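Local coordinates for protein alkaline phosphatase D (PDB 2YEQ) that hydrolyses phosphate esters, acting as a secreted alkaline phosphatase and phosphodiesterase with an active site built on one iron(III) ion and calcium, at residues I176-Y182 / R234-Q240; N300-L306 / Y355-R361; H382-N388 / H432-D438. All coordinates share one frame. Residues are numbered along the deposited sequence.

How the contacts relate
The three contacts follow one another along the chain, each closing before the next opens, and all lie in the PhoD-like phosphatase part of the protein. Contact 1 joins helices 179-190 and 228-245; contact 2 sets the loop between helices 296-299 and 308-320 against helix 356-368; contact 3 pairs strands 384-390 and 433-437 at the edge of a seven-stranded mixed sheet. Contacts 2 and 3 have centres about 23 Å apart and nearest atoms about 8 Å apart. Contact 1 lies across the chain's centre from contact 3, about 34 Å between centres, and about 29 Å from contact 2. Contact 3 alone carries an iron ligand, His382.

Contact 1: residues I176-Y182 / R234-Q240; sequences IITLQDY and RRAAAYQ. With PE5 (3,6,9,12,15,18,21,24-octaoxahexacosan-1-ol), chain J; EDO (1,2-ethanediol), chain O; EDO (1,2-ethanediol), chain Q; EDO (1,2-ethanediol), chain B.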
loop_
_atom_site.group_PDB
_atom_site.type_symbol
_atom_site.label_atom_id
_atom_site.label_comp_id
_atom_site.label_asym_id
_atom_site.label_seq_id
_atom_site.Cartn_x
_atom_site.Cartn_y
_atom_site.Cartn_z
ATOM N N ILE A 176 -8.822 -13.553 12.105
ATOM C CA ILE A 176 -9.068 -12.446 12.986
ATOM C C ILE A 176 -10.435 -11.784 12.777
ATOM O O ILE A 176 -10.832 -11.497 11.647
ATOM C CB ILE A 176 -7.917 -11.413 12.925
ATOM C CG1 ILE A 176 -7.748 -10.807 11.520
ATOM C CG2 ILE A 176 -6.618 -12.115 13.354
ATOM C CD1 ILE A 176 -6.534 -9.783 11.435
ATOM N N ILE A 177 -11.147 -11.563 13.884
ATOM C CA ILE A 177 -12.535 -11.086 13.855
ATOM C C ILE A 177 -12.752 -9.892 14.741
ATOM O O ILE A 177 -13.367 -8.915 14.325
ATOM C CB ILE A 177 -13.513 -12.195 14.319
ATOM C CG1 ILE A 177 -13.393 -13.421 13.410
ATOM C CG2 ILE A 177 -14.964 -11.653 14.384
ATOM C CD1 ILE A 177 -13.676 -13.123 11.957
ATOM N N THR A 178 -12.275 -9.958 15.976
ATOM C CA THR A 178 -12.523 -8.894 16.954
ATOM C C THR A 178 -11.438 -7.831 16.925
ATOM O O THR A 178 -10.345 -8.041 16.376
ATOM C CB THR A 178 -12.511 -9.458 18.377
ATOM O OG1 THR A 178 -11.212 -9.952 18.631
ATOM C CG2 THR A 178 -13.521 -10.614 18.551
ATOM N N LEU A 179 -11.719 -6.707 17.556
ATOM C CA LEU A 179 -10.751 -5.646 17.711
ATOM C C LEU A 179 -9.432 -6.168 18.277
ATOM O O LEU A 179 -8.351 -5.838 17.763
ATOM C CB LEU A 179 -11.313 -4.514 18.559
ATOM C CG LEU A 179 -10.395 -3.317 18.846
ATOM C CD1 LEU A 179 -9.920 -2.599 17.571
ATOM C CD2 LEU A 179 -11.090 -2.358 19.794
ATOM N N GLN A 180 -9.500 -7.002 19.306
ATOM C CA GLN A 180 -8.280 -7.514 19.913
ATOM C C GLN A 180 -7.536 -8.407 18.919
ATOM O O GLN A 180 -6.326 -8.337 18.827
ATOM C CB GLN A 180 -8.585 -8.251 21.244
ATOM C CG GLN A 180 -7.529 -8.077 22.330
ATOM C CD GLN A 180 -7.047 -6.629 22.523
ATOM O OE1 GLN A 180 -7.842 -5.701 22.653
ATOM N NE2 GLN A 180 -5.731 -6.440 22.501
ATOM N N ASP A 181 -8.257 -9.254 18.190
ATOM C CA ASP A 181 -7.668 -10.091 17.158
ATOM C C ASP A 181 -6.875 -9.221 16.120
ATOM O O ASP A 181 -5.752 -9.559 15.758
ATOM C CB ASP A 181 -8.728 -10.862 16.366
ATOM C CG ASP A 181 -9.478 -11.933 17.165
ATOM O OD1 ASP A 181 -9.014 -12.392 18.228
ATOM O OD2 ASP A 181 -10.543 -12.361 16.649
ATOM N N TYR A 182 -7.487 -8.142 15.660
ATOM C CA TYR A 182 -6.858 -7.243 14.675
ATOM C C TYR A 182 -5.657 -6.508 15.246
ATOM O O TYR A 182 -4.643 -6.328 14.565
ATOM C CB TYR A 182 -7.875 -6.229 14.094
ATOM C CG TYR A 182 -8.679 -6.825 12.980
ATOM C CD1 TYR A 182 -8.192 -6.833 11.668
ATOM C CD2 TYR A 182 -9.935 -7.391 13.222
ATOM C CE1 TYR A 182 -8.924 -7.415 10.626
ATOM C CE2 TYR A 182 -10.673 -7.978 12.202
ATOM C CZ TYR A 182 -10.175 -7.983 10.902
ATOM O OH TYR A 182 -10.923 -8.554 9.905
ATOM N N ARG A 234 -16.960 -6.423 11.919
ATOM C CA ARG A 234 -15.584 -6.738 11.602
ATOM C C ARG A 234 -14.832 -5.547 10.967
ATOM O O ARG A 234 -13.687 -5.263 11.315
ATOM C CB ARG A 234 -15.569 -7.931 10.687
ATOM C CG ARG A 234 -14.273 -8.586 10.580
ATOM C CD ARG A 234 -14.389 -9.777 9.734
ATOM N NE ARG A 234 -13.099 -10.404 9.582
ATOM C CZ ARG A 234 -12.865 -11.514 8.918
ATOM N NH1 ARG A 234 -13.848 -12.191 8.336
ATOM N NH2 ARG A 234 -11.626 -11.968 8.857
ATOM N N ARG A 235 -15.497 -4.818 10.073
ATOM C CA ARG A 235 -14.888 -3.657 9.460
ATOM C C ARG A 235 -14.609 -2.554 10.470
ATOM O O ARG A 235 -13.555 -1.911 10.408
ATOM C CB ARG A 235 -15.735 -3.109 8.299
ATOM C CG ARG A 235 -14.937 -2.231 7.348
ATOM C CD ARG A 235 -15.753 -1.790 6.145
ATOM N NE ARG A 235 -16.408 -0.498 6.337
ATOM C CZ ARG A 235 -17.029 0.172 5.371
ATOM N NH1 ARG A 235 -17.115 -0.360 4.165
ATOM N NH2 ARG A 235 -17.579 1.348 5.609
ATOM N N ALA A 236 -15.516 -2.340 11.410
ATOM C CA ALA A 236 -15.285 -1.389 12.480
ATOM C C ALA A 236 -14.048 -1.751 13.334
ATOM O O ALA A 236 -13.253 -0.875 13.662
ATOM C CB ALA A 236 -16.560 -1.227 13.385
ATOM N N ALA A 237 -13.911 -3.019 13.688
ATOM C CA ALA A 237 -12.758 -3.513 14.448
ATOM C C ALA A 237 -11.444 -3.335 13.653
ATOM O O ALA A 237 -10.456 -2.845 14.193
ATOM C CB ALA A 237 -12.951 -4.960 14.801
ATOM N N ALA A 238 -11.462 -3.748 12.386
ATOM C CA ALA A 238 -10.303 -3.655 11.489
ATOM C C ALA A 238 -9.864 -2.230 11.252
ATOM O O ALA A 238 -8.671 -1.926 11.277
ATOM C CB ALA A 238 -10.614 -4.327 10.155
ATOM N N TYR A 239 -10.822 -1.348 10.991
ATOM C CA TYR A 239 -10.505 0.056 10.764
ATOM C C TYR A 239 -9.923 0.737 12.001
ATOM O O TYR A 239 -8.979 1.545 11.875
ATOM C CB TYR A 239 -11.721 0.832 10.251
ATOM C CG TYR A 239 -12.108 0.615 8.790
ATOM C CD1 TYR A 239 -11.453 -0.298 7.985
ATOM C CD2 TYR A 239 -13.127 1.366 8.221
ATOM C CE1 TYR A 239 -11.813 -0.466 6.625
ATOM C CE2 TYR A 239 -13.488 1.220 6.888
ATOM C CZ TYR A 239 -12.845 0.298 6.101
ATOM O OH TYR A 239 -13.200 0.137 4.773
ATOM N N GLN A 240 -10.480 0.437 13.182
ATOM C CA GLN A 240 -9.948 0.976 14.435
ATOM C C GLN A 240 -8.493 0.502 14.649
ATOM O O GLN A 240 -7.625 1.315 14.955
ATOM C CB GLN A 240 -10.802 0.591 15.665
ATOM C CG GLN A 240 -10.259 1.260 16.955
ATOM C CD GLN A 240 -11.200 1.191 18.167
ATOM O OE1 GLN A 240 -12.436 1.177 18.041
ATOM N NE2 GLN A 240 -10.607 1.209 19.357
HETATM C C48 PE5 J . -19.008 -13.954 14.571
HETATM C C50 PE5 J . -18.019 -14.846 13.812
HETATM O O1 PE5 J . -17.795 -14.412 12.456
HETATM C C1 PE5 J . -17.796 -12.980 12.261
HETATM C C2 PE5 J . -17.221 -12.575 10.891
HETATM O O2 PE5 J . -17.205 -13.650 9.947
HETATM C C1 EDO O . -11.711 -12.908 20.605
HETATM O O1 EDO O . -10.879 -13.865 19.922
HETATM C C2 EDO O . -10.890 -11.718 21.105
HETATM O O2 EDO O . -11.740 -10.626 21.476
HETATM C C1 EDO Q . -16.469 -8.930 16.032
HETATM O O1 EDO Q . -16.115 -8.253 14.819
HETATM C C2 EDO Q . -16.930 -7.995 17.152
HETATM O O2 EDO Q . -16.427 -6.675 16.950
HETATM C C1 EDO B . -15.897 3.924 16.713
HETATM O O1 EDO B . -16.419 4.860 17.651
HETATM C C2 EDO B . -14.733 3.128 17.302
HETATM O O2 EDO B . -13.781 2.802 16.289
#
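Ala237 sits at the apolar centre, its CB 4.1 Å from Leu179 CB and 4.2 Å from Tyr182 CD2. The short alanine side chain lets the backbones come close: the CA atoms of Leu179 and Ala237 are 4.4 Å apart. One turn on, Gln240 meets Leu179, NE2 to CD2 at 3.6 Å. Beside it Ala238 CB lies over the Tyr182 ring face, 3.8 Å from the centroid and 19° off the normal, a CH-pi contact. At the polar edge Arg234 extends along the ring, and its NE donates to Tyr182 OH (2.9 Å, 147°); this hydroxyl also pairs with Val213 O. Ile177 CD1 covers one guanidinium face, 3.5 Å from Arg234 CZ, while Arg234 NH2 hydrogen-bonds Glu175, a sodium ligand. Thr178 starts helix 179-190: Asp181 N donates to Thr178 OG1 (3.1 Å), and Thr178 N to Asp181 OD2 (3.0 Å). These reciprocal bonds define a capping box, here at the N-terminus of a helix packed through small alanines against helix 228-245.

Contact 2: residues N300-L306 / Y355-R361; sequences NPNRTLL and YPAQRER. With PE5 (3,6,9,12,15,18,21,24-octaoxahexacosan-1-ol), chain E.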
loop_
_atom_site.group_PDB
_atom_site.type_symbol
_atom_site.label_atom_id
_atom_site.label_comp_id
_atom_site.label_asym_id
_atom_site.label_seq_id
_atom_site.Cartn_x
_atom_site.Cartn_y
_atom_site.Cartn_z
ATOM N N ASN A 300 -22.374 -2.652 -16.290
ATOM C CA ASN A 300 -23.403 -1.720 -15.775
ATOM C C ASN A 300 -22.779 -0.367 -15.436
ATOM O O ASN A 300 -21.866 -0.301 -14.615
ATOM C CB ASN A 300 -24.072 -2.337 -14.531
ATOM C CG ASN A 300 -25.135 -1.458 -13.893
ATOM O OD1 ASN A 300 -25.251 -0.274 -14.160
ATOM N ND2 ASN A 300 -25.938 -2.074 -13.007
ATOM N N PRO A 301 -23.293 0.718 -16.024
ATOM C CA PRO A 301 -22.675 2.025 -15.857
ATOM C C PRO A 301 -22.891 2.663 -14.514
ATOM O O PRO A 301 -22.182 3.614 -14.170
ATOM C CB PRO A 301 -23.364 2.892 -16.941
ATOM C CG PRO A 301 -24.595 2.177 -17.273
ATOM C CD PRO A 301 -24.277 0.731 -17.121
ATOM N N ASN A 302 -23.876 2.187 -13.746
ATOM C CA ASN A 302 -24.088 2.745 -12.414
ATOM C C ASN A 302 -23.067 2.283 -11.388
ATOM O O ASN A 302 -23.001 2.839 -10.304
ATOM C CB ASN A 302 -25.478 2.360 -11.891
ATOM C CG ASN A 302 -26.582 3.076 -12.629
ATOM O OD1 ASN A 302 -26.407 4.210 -13.060
ATOM N ND2 ASN A 302 -27.723 2.427 -12.760
ATOM N N ARG A 303 -22.338 1.228 -11.696
ATOM C CA ARG A 303 -21.437 0.635 -10.720
ATOM C C ARG A 303 -20.223 1.518 -10.497
ATOM O O ARG A 303 -19.696 2.095 -11.461
ATOM C CB ARG A 303 -21.008 -0.729 -11.170
ATOM C CG ARG A 303 -22.117 -1.757 -11.021
ATOM C CD ARG A 303 -21.729 -3.082 -11.576
ATOM N NE ARG A 303 -20.741 -3.749 -10.737
ATOM C CZ ARG A 303 -19.482 -4.038 -11.079
ATOM N NH1 ARG A 303 -18.994 -3.707 -12.272
ATOM N NH2 ARG A 303 -18.688 -4.654 -10.207
ATOM N N THR A 304 -19.825 1.632 -9.225
ATOM C CA THR A 304 -18.768 2.530 -8.771
ATOM C C THR A 304 -17.674 1.743 -8.029
ATOM O O THR A 304 -17.944 0.668 -7.461
ATOM C CB THR A 304 -19.345 3.612 -7.852
ATOM O OG1 THR A 304 -18.361 4.623 -7.644
ATOM C CG2 THR A 304 -19.843 3.028 -6.467
ATOM N N LEU A 305 -16.442 2.255 -8.098
ATOM C CA LEU A 305 -15.334 1.798 -7.230
ATOM C C LEU A 305 -15.131 2.821 -6.142
ATOM O O LEU A 305 -14.920 2.470 -4.983
ATOM C CB LEU A 305 -14.003 1.676 -7.980
ATOM C CG LEU A 305 -13.470 0.349 -8.471
ATOM C CD1 LEU A 305 -12.122 0.632 -9.185
ATOM C CD2 LEU A 305 -13.283 -0.701 -7.375
ATOM N N LEU A 306 -15.181 4.100 -6.514
ATOM C CA LEU A 306 -14.762 5.168 -5.635
ATOM C C LEU A 306 -15.886 5.686 -4.793
ATOM O O LEU A 306 -15.641 6.296 -3.730
ATOM C CB LEU A 306 -14.224 6.354 -6.439
ATOM C CG LEU A 306 -13.020 6.134 -7.343
ATOM C CD1 LEU A 306 -12.698 7.441 -8.104
ATOM C CD2 LEU A 306 -11.812 5.624 -6.512
ATOM N N TYR A 355 -14.752 -2.891 -13.235
ATOM C CA TYR A 355 -15.494 -1.668 -13.044
ATOM C C TYR A 355 -15.238 -0.733 -14.242
ATOM O O TYR A 355 -14.830 0.410 -14.057
ATOM C CB TYR A 355 -15.103 -0.983 -11.725
ATOM C CG TYR A 355 -15.389 -1.847 -10.482
ATOM C CD1 TYR A 355 -14.606 -2.958 -10.192
ATOM C CD2 TYR A 355 -16.483 -1.567 -9.644
ATOM C CE1 TYR A 355 -14.869 -3.767 -9.094
ATOM C CE2 TYR A 355 -16.739 -2.356 -8.506
ATOM C CZ TYR A 355 -15.937 -3.469 -8.253
ATOM O OH TYR A 355 -16.161 -4.297 -7.185
ATOM N N PRO A 356 -15.515 -1.206 -15.457
ATOM C CA PRO A 356 -15.132 -0.451 -16.684
ATOM C C PRO A 356 -15.802 0.892 -16.851
ATOM O O PRO A 356 -15.176 1.809 -17.381
ATOM C CB PRO A 356 -15.504 -1.407 -17.816
ATOM C CG PRO A 356 -16.649 -2.227 -17.239
ATOM C CD PRO A 356 -16.268 -2.426 -15.795
ATOM N N ALA A 357 -17.040 1.055 -16.384
ATOM C CA ALA A 357 -17.696 2.354 -16.499
ATOM C C ALA A 357 -17.082 3.379 -15.576
ATOM O O ALA A 357 -16.926 4.553 -15.925
ATOM C CB ALA A 357 -19.204 2.251 -16.228
ATOM N N GLN A 358 -16.771 2.954 -14.363
ATOM C CA GLN A 358 -16.055 3.816 -13.437
ATOM C C GLN A 358 -14.732 4.254 -14.094
ATOM O O GLN A 358 -14.361 5.417 -14.019
ATOM C CB GLN A 358 -15.770 3.061 -12.136
ATOM C CG GLN A 358 -14.785 3.734 -11.216
ATOM C CD GLN A 358 -15.341 4.941 -10.523
ATOM O OE1 GLN A 358 -15.789 4.864 -9.382
ATOM N NE2 GLN A 358 -15.293 6.082 -11.188
ATOM N N ARG A 359 -14.021 3.319 -14.702
ATOM C CA ARG A 359 -12.737 3.671 -15.322
ATOM C C ARG A 359 -12.942 4.668 -16.470
ATOM O O ARG A 359 -12.194 5.649 -16.594
ATOM C CB ARG A 359 -11.993 2.441 -15.809
ATOM C CG ARG A 359 -10.547 2.783 -16.188
ATOM C CD ARG A 359 -9.757 1.588 -16.452
ATOM N NE ARG A 359 -10.402 0.731 -17.418
ATOM C CZ ARG A 359 -10.131 -0.547 -17.600
ATOM N NH1 ARG A 359 -9.193 -1.149 -16.894
ATOM N NH2 ARG A 359 -10.801 -1.244 -18.510
ATOM N N GLU A 360 -13.981 4.444 -17.271
ATOM C CA GLU A 360 -14.349 5.365 -18.356
ATOM C C GLU A 360 -14.588 6.779 -17.870
ATOM O O GLU A 360 -14.155 7.740 -18.525
ATOM C CB GLU A 360 -15.592 4.878 -19.076
ATOM C CG GLU A 360 -15.345 3.790 -20.082
ATOM C CD GLU A 360 -16.592 3.502 -20.924
ATOM O OE1 GLU A 360 -17.063 4.440 -21.614
ATOM O OE2 GLU A 360 -17.095 2.347 -20.886
ATOM N N ARG A 361 -15.259 6.936 -16.729
ATOM C CA ARG A 361 -15.515 8.267 -16.201
ATOM C C ARG A 361 -14.206 8.974 -15.838
ATOM O O ARG A 361 -14.047 10.169 -16.108
ATOM C CB ARG A 361 -16.465 8.241 -14.994
ATOM C CG ARG A 361 -17.920 7.828 -15.347
ATOM C CD ARG A 361 -18.856 8.049 -14.159
ATOM N NE ARG A 361 -18.735 7.032 -13.093
ATOM C CZ ARG A 361 -19.227 5.791 -13.129
ATOM N NH1 ARG A 361 -19.818 5.301 -14.215
ATOM N NH2 ARG A 361 -19.080 5.000 -12.062
HETATM C C48 PE5 E . -11.682 -1.937 -22.482
HETATM C C50 PE5 E . -12.723 -2.264 -21.411
HETATM O O1 PE5 E . -12.148 -3.036 -20.338
HETATM C C1 PE5 E . -12.540 -4.417 -20.248
HETATM C C2 PE5 E . -13.637 -4.651 -19.204
HETATM O O2 PE5 E . -14.972 -4.782 -19.750
HETATM O O HOH W 1 -19.299 -0.880 -15.006
HETATM O O HOH W 2 -17.968 0.672 -13.129
HETATM O O HOH W 3 -18.775 6.470 -9.578
#
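An Asx turn, with Asn302 N donating to Asn300 OD1 at 2.8 Å, opens a loop laid along the first turns of helix 356-368. Its type I beta turn, Asn300 to Arg303, sets Pro301 CA 3.5 Å from Ala357 CB. Arg361 reads the loop's carbonyls: NH1 donates to Pro301 O (2.9 Å) and NH2 to Arg303 O (3.0 Å), while its NE forms a salt bridge with Glu311. Farther along, Gln358 OE1 accepts from Leu305 N and Leu306 N, both at 3.0 Å, and its NE2 also binds Glu311. Water 1 joins Asn300 O to Ala357 N, and water 2 joins Arg303 O to Gln358 N. The N-cap residue Tyr355 is sandwiched: Leu305 CD2 lies 3.7 Å from the ring centroid, 4° off the normal, and the Arg303 guanidinium stacks on the opposite face with CZ 4.4 Å from that centroid. Arg303 NH1 also bonds Gly354 O. The Tyr355 ring is thus held between a CH-pi contact and a cation-pi stack at the helix N-terminus.

Contact 3: residues H382-N388 / H432-D438; sequences HASWASN and HIQFFND. With FE (Fe (III) ion), chain C; EDO (1,2-ethanediol), chain D; EDO (1,2-ethanediol), chain U.
Build strands 384-388 and 433-437 antiparallel, their axes 4.5 Å apart at closest approach and 170° between directions. Ser384 and Asn437 form a hydrogen-bonded pair, with Ser384 N to Asn437 O at 2.8 Å and Asn437 N to Ser384 O at 3.0 Å. Trp385 faces Phe436 as a non-hydrogen-bonded pair, CA atoms 4.7 Å apart. Next, Ala386 meets two residues: its O accepts from Gln434 N (2.8 Å) and weakly from Phe435 N (3.5 Å). Gln434, at phi/psi -104/-9, makes this a classic beta bulge, so the register slips by one and Ser387 pairs with Ile433. Asn388 N to His432 O (3.0 Å) closes the ladder.

The pair forms the edge of the seven-stranded mixed sheet, strand 433-437 outermost and strand 384-390 bonded on its other side to 400-406. On the Trp385 face, the indole (chi1 m, chi2 80°) bridges two neighbours: Ile433 CG2 lies at its edge, 3.7 Å from Trp385 CE3, and Phe436 (chi1 t, chi2 79°) turns an edge onto its face, the six-membered ring centroids 4.6 Å apart and planes at 64°. Ala383 CB fits beside that phenyl, 3.5 Å from Phe436 CE1. On the other face, Phe435 (chi1 t) reaches beside Ser384, CE2 to CB at 3.8 Å, with Ala386 CB 3.9 Å from Phe435 CB; Tyr456 and Phe475 meet its ring. Before the strand, His382 (phi/psi 62/32, chi1 m) leads away from the partner, placing NE2 2.2 Å from the iron(III) shared with Cys124, Asp151 and Tyr154.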
loop_
_atom_site.group_PDB
_atom_site.type_symbol
_atom_site.label_atom_id
_atom_site.label_comp_id
_atom_site.label_asym_id
_atom_site.label_seq_id
_atom_site.Cartn_x
_atom_site.Cartn_y
_atom_site.Cartn_z
ATOM N N HIS A 382 0.702 -8.965 -6.724
ATOM C CA HIS A 382 1.831 -9.807 -6.276
ATOM C C HIS A 382 2.864 -10.063 -7.396
ATOM O O HIS A 382 3.483 -11.107 -7.460
ATOM C CB HIS A 382 1.347 -11.139 -5.683
ATOM C CG HIS A 382 0.395 -11.000 -4.515
ATOM N ND1 HIS A 382 -0.247 -12.092 -3.971
ATOM C CD2 HIS A 382 -0.010 -9.930 -3.791
ATOM C CE1 HIS A 382 -1.015 -11.699 -2.969
ATOM N NE2 HIS A 382 -0.897 -10.395 -2.828
ATOM N N ALA A 383 3.015 -9.095 -8.279
ATOM C CA ALA A 383 3.990 -9.162 -9.372
ATOM C C ALA A 383 4.116 -7.775 -9.957
ATOM O O ALA A 383 3.254 -6.901 -9.784
ATOM C CB ALA A 383 3.596 -10.201 -10.446
ATOM N N SER A 384 5.254 -7.529 -10.588
ATOM C CA SER A 384 5.517 -6.226 -11.153
ATOM C C SER A 384 5.028 -6.168 -12.581
ATOM O O SER A 384 5.274 -7.081 -13.355
ATOM C CB SER A 384 7.032 -5.946 -11.145
ATOM O OG SER A 384 7.498 -5.680 -9.846
ATOM N N TRP A 385 4.379 -5.064 -12.919
ATOM C CA TRP A 385 3.974 -4.759 -14.286
ATOM C C TRP A 385 4.205 -3.268 -14.553
ATOM O O TRP A 385 4.291 -2.466 -13.633
ATOM C CB TRP A 385 2.478 -5.065 -14.518
ATOM C CG TRP A 385 1.996 -6.448 -14.187
ATOM C CD1 TRP A 385 1.691 -6.928 -12.950
ATOM C CD2 TRP A 385 1.681 -7.502 -15.107
ATOM N NE1 TRP A 385 1.239 -8.217 -13.031
ATOM C CE2 TRP A 385 1.204 -8.598 -14.340
ATOM C CE3 TRP A 385 1.765 -7.638 -16.502
ATOM C CZ2 TRP A 385 0.830 -9.813 -14.908
ATOM C CZ3 TRP A 385 1.398 -8.855 -17.068
ATOM C CH2 TRP A 385 0.927 -9.927 -16.266
ATOM N N ALA A 386 4.267 -2.885 -15.827
ATOM C CA ALA A 386 4.251 -1.492 -16.210
ATOM C C ALA A 386 3.509 -1.359 -17.543
ATOM O O ALA A 386 3.660 -2.223 -18.406
ATOM C CB ALA A 386 5.686 -0.930 -16.324
ATOM N N SER A 387 2.710 -0.309 -17.667
ATOM C CA SER A 387 1.855 -0.092 -18.839
ATOM C C SER A 387 1.861 1.342 -19.263
ATOM O O SER A 387 1.792 2.263 -18.434
ATOM C CB SER A 387 0.368 -0.452 -18.549
ATOM O OG SER A 387 0.219 -1.847 -18.400
ATOM N N ASN A 388 1.845 1.545 -20.579
ATOM C CA ASN A 388 1.396 2.808 -21.132
ATOM C C ASN A 388 -0.131 2.914 -20.957
ATOM O O ASN A 388 -0.857 1.954 -21.223
ATOM C CB ASN A 388 1.740 2.863 -22.642
ATOM C CG ASN A 388 3.251 2.971 -22.898
ATOM O OD1 ASN A 388 3.817 2.304 -23.786
ATOM N ND2 ASN A 388 3.902 3.794 -22.096
ATOM N N HIS A 432 -0.100 -2.654 -24.731
ATOM C CA HIS A 432 0.216 -1.507 -23.899
ATOM C C HIS A 432 1.108 -1.873 -22.684
ATOM O O HIS A 432 1.718 -0.994 -22.082
ATOM C CB HIS A 432 -1.056 -0.818 -23.403
ATOM C CG HIS A 432 -1.959 -1.724 -22.629
ATOM N ND1 HIS A 432 -2.761 -2.667 -23.235
ATOM C CD2 HIS A 432 -2.144 -1.870 -21.294
ATOM C CE1 HIS A 432 -3.408 -3.351 -22.304
ATOM N NE2 HIS A 432 -3.062 -2.877 -21.118
ATOM N N ILE A 433 1.181 -3.155 -22.350
ATOM C CA ILE A 433 1.942 -3.623 -21.217
ATOM C C ILE A 433 3.414 -3.824 -21.630
ATOM O O ILE A 433 3.731 -4.627 -22.510
ATOM C CB ILE A 433 1.368 -4.942 -20.607
ATOM C CG1 ILE A 433 -0.091 -4.763 -20.142
ATOM C CG2 ILE A 433 2.215 -5.376 -19.408
ATOM C CD1 ILE A 433 -0.701 -5.960 -19.364
ATOM N N GLN A 434 4.302 -3.141 -20.925
ATOM C CA GLN A 434 5.712 -3.062 -21.302
ATOM C C GLN A 434 6.627 -3.927 -20.448
ATOM O O GLN A 434 7.806 -4.072 -20.777
ATOM C CB GLN A 434 6.174 -1.609 -21.177
ATOM C CG GLN A 434 5.379 -0.628 -22.011
ATOM C CD GLN A 434 5.427 -1.007 -23.479
ATOM O OE1 GLN A 434 6.513 -1.178 -24.031
ATOM N NE2 GLN A 434 4.256 -1.206 -24.095
ATOM N N PHE A 435 6.109 -4.501 -19.357
ATOM C CA PHE A 435 6.973 -5.173 -18.386
ATOM C C PHE A 435 6.210 -6.174 -17.519
ATOM O O PHE A 435 5.100 -5.888 -17.128
ATOM C CB PHE A 435 7.602 -4.110 -17.489
ATOM C CG PHE A 435 8.552 -4.662 -16.433
ATOM C CD1 PHE A 435 9.683 -5.369 -16.792
ATOM C CD2 PHE A 435 8.325 -4.419 -15.089
ATOM C CE1 PHE A 435 10.562 -5.840 -15.835
ATOM C CE2 PHE A 435 9.209 -4.903 -14.104
ATOM C CZ PHE A 435 10.307 -5.606 -14.469
ATOM N N PHE A 436 6.809 -7.337 -17.276
ATOM C CA PHE A 436 6.371 -8.256 -16.242
ATOM C C PHE A 436 7.596 -8.804 -15.520
ATOM O O PHE A 436 8.590 -9.133 -16.164
ATOM C CB PHE A 436 5.579 -9.461 -16.793
ATOM C CG PHE A 436 5.213 -10.461 -15.730
ATOM C CD1 PHE A 436 4.135 -10.213 -14.898
ATOM C CD2 PHE A 436 5.980 -11.594 -15.518
ATOM C CE1 PHE A 436 3.795 -11.075 -13.872
ATOM C CE2 PHE A 436 5.666 -12.482 -14.491
ATOM C CZ PHE A 436 4.552 -12.226 -13.663
ATOM N N ASN A 437 7.497 -8.931 -14.194
ATOM C CA ASN A 437 8.449 -9.656 -13.369
ATOM C C ASN A 437 7.763 -10.248 -12.127
ATOM O O ASN A 437 6.817 -9.659 -11.618
ATOM C CB ASN A 437 9.567 -8.709 -12.935
ATOM C CG ASN A 437 10.698 -9.427 -12.265
ATOM O OD1 ASN A 437 11.455 -10.200 -12.899
ATOM N ND2 ASN A 437 10.827 -9.208 -10.988
ATOM N N ASP A 438 8.233 -11.389 -11.629
ATOM C CA ASP A 438 7.548 -12.052 -10.485
ATOM C C ASP A 438 8.468 -12.369 -9.298
ATOM O O ASP A 438 8.310 -13.388 -8.657
ATOM C CB ASP A 438 6.848 -13.326 -10.962
ATOM C CG ASP A 438 5.860 -13.878 -9.953
ATOM O OD1 ASP A 438 5.333 -13.095 -9.130
ATOM O OD2 ASP A 438 5.654 -15.110 -9.989
HETATM FE FE FE C . -1.900 -9.143 -1.358
HETATM C C1 EDO D . -4.593 -1.890 -26.411
HETATM O O1 EDO D . -4.449 -3.237 -25.910
HETATM C C2 EDO D . -3.592 -0.884 -25.841
HETATM O O2 EDO D . -4.159 0.116 -24.953
HETATM C C1 EDO U . -0.252 -17.282 -4.590
HETATM O O1 EDO U . 0.224 -18.007 -3.432
HETATM C C2 EDO U . -0.602 -15.837 -4.226
HETATM O O2 EDO U . 0.042 -14.867 -5.078
HETATM O O HOH W 4 8.790 -7.908 -9.486
#